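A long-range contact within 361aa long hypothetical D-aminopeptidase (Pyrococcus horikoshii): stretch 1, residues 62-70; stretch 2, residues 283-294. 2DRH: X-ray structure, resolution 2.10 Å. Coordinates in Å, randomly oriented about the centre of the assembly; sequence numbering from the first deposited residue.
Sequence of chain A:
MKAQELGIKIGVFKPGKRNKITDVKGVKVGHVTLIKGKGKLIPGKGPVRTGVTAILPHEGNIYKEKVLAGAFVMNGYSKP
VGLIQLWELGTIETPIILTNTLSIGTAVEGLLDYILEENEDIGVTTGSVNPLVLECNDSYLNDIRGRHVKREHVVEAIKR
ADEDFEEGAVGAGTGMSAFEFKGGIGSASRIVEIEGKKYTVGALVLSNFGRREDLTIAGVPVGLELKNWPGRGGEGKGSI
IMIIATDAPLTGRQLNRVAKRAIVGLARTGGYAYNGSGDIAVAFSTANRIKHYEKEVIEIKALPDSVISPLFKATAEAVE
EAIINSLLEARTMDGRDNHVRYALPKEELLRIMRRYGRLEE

Stretch 1 62-70: IYKEKVLAG
Stretch 2, residues 283-294: AFSTANRIKHYE

Stretch 1 enters with helical phi/psi at Ile62 to Lys64 (Tyr63 -72/-45, Lys64 -78/-29), then extends as a strand from Glu65 to Gly70. Against it run two strand segments of stretch 2, antiparallel in sense: one segment around Ala283 and Phe284, whose axis makes 155° with that of the first strand, and one through Ile290 and Lys291, at 133°. Between them the chain turns a corner at Thr286 (-99/-2) and Ala287 (-68/-34), where Ala287 N donates to Ser285 OG (3.1 Å), the Ser285 side chain being t.

The register follows from the backbone bonds. Lys66 and Ile290 form a hydrogen-bonded pair, CA atoms 4.7 Å apart, with Lys66 N to Ile290 O at 2.7 Å and Ile290 N to Lys66 O at 2.6 Å. Gly70 and Ala283 repeat the pattern: Gly70 N to Ala283 O is 2.6 Å and Ala283 N to Gly70 O 2.8 Å. Ser285 N reaches Leu68 O at 3.1 Å, and His292 N reaches Lys64 O at 2.9 Å with a nearly straight N-H...O angle of 169°. Glu65 opposite Lys291 and Ala69 opposite Phe284 are non-hydrogen-bonded pairs, with CA atoms 4.7 and 4.0 Å apart.

Where the corner parts the strands, one water takes the place of direct bonds. It accepts from Leu68 N (3.0 Å) and Asn288 N (3.0 Å) and donates to Ser285 O (2.8 Å) and Asn288 O (2.5 Å), a complete set of four.

The Lys66 side chain is held at its end by two hydrogen bonds within the contact. Its chi angles of -58°, 148°, 153° and 53° (m, between wells, t, p) bring NZ back to its own stretch, 2.7 Å from Tyr63 O, while NZ also donates to His292 ND1 at 2.9 Å. The ammonium lies at the edge of the imidazole, near its plane, as a nitrogen lone pair requires. His292 is t with chi2 72°, its CA-to-CB bond directed toward stretch 1. One face of its ring is covered by Tyr63 (t, chi2 74°); the ring centroids are 4.4 Å apart and the planes inclined at 34°, an oblique pair. Lys64, m, m, t, p, has its CA-to-CB bond pointing away, yet its CD lies 4.1 Å from His292 CB and its CE 4.1 Å from Tyr293 CE2.

Glu65, Val67, Ala69, Phe284, Arg289 and Lys291 direct their CA-to-CB bonds to one face of the sheet. There Glu65 (m, t, chi3 -62°) meets the extended Arg289 (m, t, t, chi4 -175°) in a salt bridge, OE1 to NH1 3.2 Å; the 130° angle at hydrogen makes its hydrogen bond weak. Phe284 is p (69°, chi2 83°); its CB lies 3.7 Å from Ala69 CB and 4.1 Å from Val67 CG2, and ring atom CD1 of Phe284 is 4.2 Å from that same Val67 CG2, which sits obliquely to the ring. Leu68 (m, t) starts sideways, but its end comes nearer: CD2 packs 3.6 Å from CD1 of Ile290 (m, m). A type I turn from Lys291 to Glu294, closed by Glu294 N to Lys291 O at 2.9 Å, ends the stretch.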

# COMPACT_ATOMS: atom_id res chain seq x y z
N ILE A 62 7.38 -15.31 22.63
CA ILE A 62 7.27 -14.41 21.49
C ILE A 62 6.20 -13.32 21.65
O ILE A 62 6.36 -12.22 21.13
CB ILE A 62 7.01 -15.22 20.20
CG1 ILE A 62 8.02 -16.36 20.12
CG2 ILE A 62 7.17 -14.32 18.98
CD1 ILE A 62 7.74 -17.37 19.05
N TYR A 63 5.13 -13.62 22.37
CA TYR A 63 4.07 -12.64 22.59
C TYR A 63 4.48 -11.51 23.55
O TYR A 63 4.21 -10.33 23.30
CB TYR A 63 2.83 -13.34 23.15
CG TYR A 63 1.66 -12.42 23.38
CD1 TYR A 63 0.91 -11.93 22.30
CD2 TYR A 63 1.29 -12.04 24.67
CE1 TYR A 63 -0.19 -11.09 22.51
CE2 TYR A 63 0.19 -11.21 24.89
CZ TYR A 63 -0.55 -10.74 23.80
OH TYR A 63 -1.65 -9.95 24.02
N LYS A 64 5.12 -11.88 24.66
CA LYS A 64 5.56 -10.89 25.64
C LYS A 64 6.82 -10.19 25.16
O LYS A 64 7.07 -9.04 25.51
CB LYS A 64 5.79 -11.56 27.00
CG LYS A 64 4.51 -12.14 27.60
CD LYS A 64 3.49 -11.04 27.86
CE LYS A 64 2.12 -11.61 28.23
NZ LYS A 64 2.20 -12.58 29.36
N GLU A 65 7.61 -10.89 24.36
CA GLU A 65 8.83 -10.31 23.80
C GLU A 65 8.76 -10.45 22.30
O GLU A 65 9.19 -11.45 21.72
CB GLU A 65 10.08 -10.98 24.37
CG GLU A 65 10.29 -10.66 25.84
CD GLU A 65 11.68 -10.98 26.33
OE1 GLU A 65 12.05 -12.17 26.29
OE2 GLU A 65 12.38 -10.04 26.76
N LYS A 66 8.19 -9.42 21.67
CA LYS A 66 8.00 -9.38 20.22
C LYS A 66 9.26 -9.00 19.44
O LYS A 66 10.21 -8.44 19.99
CB LYS A 66 6.89 -8.37 19.91
CG LYS A 66 5.56 -8.65 20.59
CD LYS A 66 4.83 -7.35 20.89
CE LYS A 66 3.32 -7.51 20.93
NZ LYS A 66 2.83 -8.59 21.84
N VAL A 67 9.27 -9.32 18.15
CA VAL A 67 10.40 -8.96 17.31
C VAL A 67 9.86 -8.03 16.23
O VAL A 67 8.70 -8.16 15.83
CB VAL A 67 11.07 -10.19 16.63
CG1 VAL A 67 11.64 -11.14 17.70
CG2 VAL A 67 10.07 -10.92 15.75
N LEU A 68 10.67 -7.08 15.79
CA LEU A 68 10.25 -6.16 14.74
C LEU A 68 10.19 -6.97 13.45
O LEU A 68 11.02 -7.85 13.22
CB LEU A 68 11.23 -5.00 14.61
CG LEU A 68 11.29 -4.10 15.85
CD1 LEU A 68 12.28 -2.97 15.63
CD2 LEU A 68 9.91 -3.53 16.14
N ALA A 69 9.20 -6.69 12.60
CA ALA A 69 9.07 -7.47 11.37
C ALA A 69 8.45 -6.72 10.20
O ALA A 69 7.85 -5.66 10.38
CB ALA A 69 8.26 -8.72 11.65
N GLY A 70 8.61 -7.29 9.01
CA GLY A 70 8.07 -6.70 7.80
C GLY A 70 7.60 -7.79 6.86
O GLY A 70 7.84 -8.97 7.11
N ALA A 283 9.80 -10.97 6.71
CA ALA A 283 11.12 -10.74 7.28
C ALA A 283 11.04 -10.19 8.69
O ALA A 283 10.18 -9.37 9.00
CB ALA A 283 11.90 -9.79 6.39
N PHE A 284 11.95 -10.64 9.54
CA PHE A 284 12.00 -10.18 10.92
C PHE A 284 13.43 -10.16 11.44
O PHE A 284 14.29 -10.88 10.95
CB PHE A 284 11.12 -11.06 11.82
CG PHE A 284 11.64 -12.47 12.02
CD1 PHE A 284 12.62 -12.75 12.98
CD2 PHE A 284 11.13 -13.53 11.26
CE1 PHE A 284 13.07 -14.06 13.18
CE2 PHE A 284 11.58 -14.83 11.46
CZ PHE A 284 12.55 -15.10 12.43
N SER A 285 13.67 -9.31 12.44
CA SER A 285 14.99 -9.20 13.04
C SER A 285 14.93 -9.63 14.49
O SER A 285 13.92 -9.45 15.17
CB SER A 285 15.49 -7.75 12.95
OG SER A 285 16.69 -7.58 13.68
N THR A 286 16.01 -10.23 14.98
CA THR A 286 16.09 -10.68 16.36
C THR A 286 16.84 -9.65 17.19
O THR A 286 16.99 -9.80 18.39
CB THR A 286 16.85 -12.01 16.47
OG1 THR A 286 18.16 -11.83 15.91
CG2 THR A 286 16.13 -13.11 15.71
N ALA A 287 17.32 -8.60 16.52
CA ALA A 287 18.09 -7.56 17.18
C ALA A 287 17.34 -6.68 18.18
O ALA A 287 17.92 -6.25 19.19
CB ALA A 287 18.76 -6.68 16.12
N ASN A 288 16.06 -6.42 17.93
CA ASN A 288 15.27 -5.58 18.83
C ASN A 288 14.02 -6.28 19.36
O ASN A 288 13.06 -6.49 18.62
CB ASN A 288 14.84 -4.29 18.14
CG ASN A 288 15.98 -3.30 17.96
OD1 ASN A 288 16.42 -2.66 18.91
ND2 ASN A 288 16.47 -3.19 16.73
N ARG A 289 14.04 -6.63 20.64
CA ARG A 289 12.88 -7.28 21.24
C ARG A 289 11.96 -6.21 21.81
O ARG A 289 12.42 -5.29 22.50
CB ARG A 289 13.30 -8.27 22.33
CG ARG A 289 13.92 -9.55 21.79
CD ARG A 289 14.06 -10.61 22.88
NE ARG A 289 14.78 -11.79 22.42
CZ ARG A 289 14.96 -12.89 23.15
NH1 ARG A 289 14.47 -12.97 24.38
NH2 ARG A 289 15.64 -13.91 22.64
N ILE A 290 10.67 -6.33 21.52
CA ILE A 290 9.68 -5.38 21.98
C ILE A 290 8.84 -6.00 23.10
O ILE A 290 8.16 -6.99 22.88
CB ILE A 290 8.73 -4.97 20.82
CG1 ILE A 290 9.54 -4.77 19.53
CG2 ILE A 290 7.97 -3.71 21.19
CD1 ILE A 290 10.63 -3.72 19.63
N LYS A 291 8.90 -5.41 24.29
CA LYS A 291 8.14 -5.92 25.42
C LYS A 291 6.68 -5.50 25.33
O LYS A 291 6.37 -4.32 25.25
CB LYS A 291 8.74 -5.42 26.75
CG LYS A 291 10.16 -5.89 27.01
CD LYS A 291 10.59 -5.56 28.44
CE LYS A 291 12.02 -6.02 28.71
NZ LYS A 291 12.41 -5.78 30.12
N HIS A 292 5.79 -6.49 25.36
CA HIS A 292 4.35 -6.28 25.28
C HIS A 292 3.82 -5.15 26.15
O HIS A 292 2.99 -4.34 25.72
CB HIS A 292 3.63 -7.58 25.67
CG HIS A 292 2.14 -7.53 25.46
ND1 HIS A 292 1.57 -7.57 24.21
CD2 HIS A 292 1.12 -7.45 26.34
CE1 HIS A 292 0.25 -7.51 24.33
NE2 HIS A 292 -0.05 -7.44 25.62
N TYR A 293 4.31 -5.08 27.39
CA TYR A 293 3.84 -4.06 28.32
C TYR A 293 4.68 -2.79 28.43
O TYR A 293 4.46 -1.99 29.32
CB TYR A 293 3.69 -4.70 29.70
CG TYR A 293 2.55 -5.69 29.81
CD1 TYR A 293 1.22 -5.26 29.87
CD2 TYR A 293 2.80 -7.06 29.87
CE1 TYR A 293 0.17 -6.16 30.00
CE2 TYR A 293 1.76 -7.98 30.00
CZ TYR A 293 0.45 -7.53 30.06
OH TYR A 293 -0.58 -8.42 30.21
N GLU A 294 5.63 -2.60 27.52
CA GLU A 294 6.47 -1.41 27.56
C GLU A 294 5.67 -0.10 27.61
O GLU A 294 4.64 0.05 26.93
CB GLU A 294 7.42 -1.40 26.36
CG GLU A 294 8.48 -0.30 26.41
CD GLU A 294 9.43 -0.45 27.58
OE1 GLU A 294 10.04 -1.53 27.73
OE2 GLU A 294 9.58 0.51 28.36
O HOH W 1 13.62 -6.81 16.19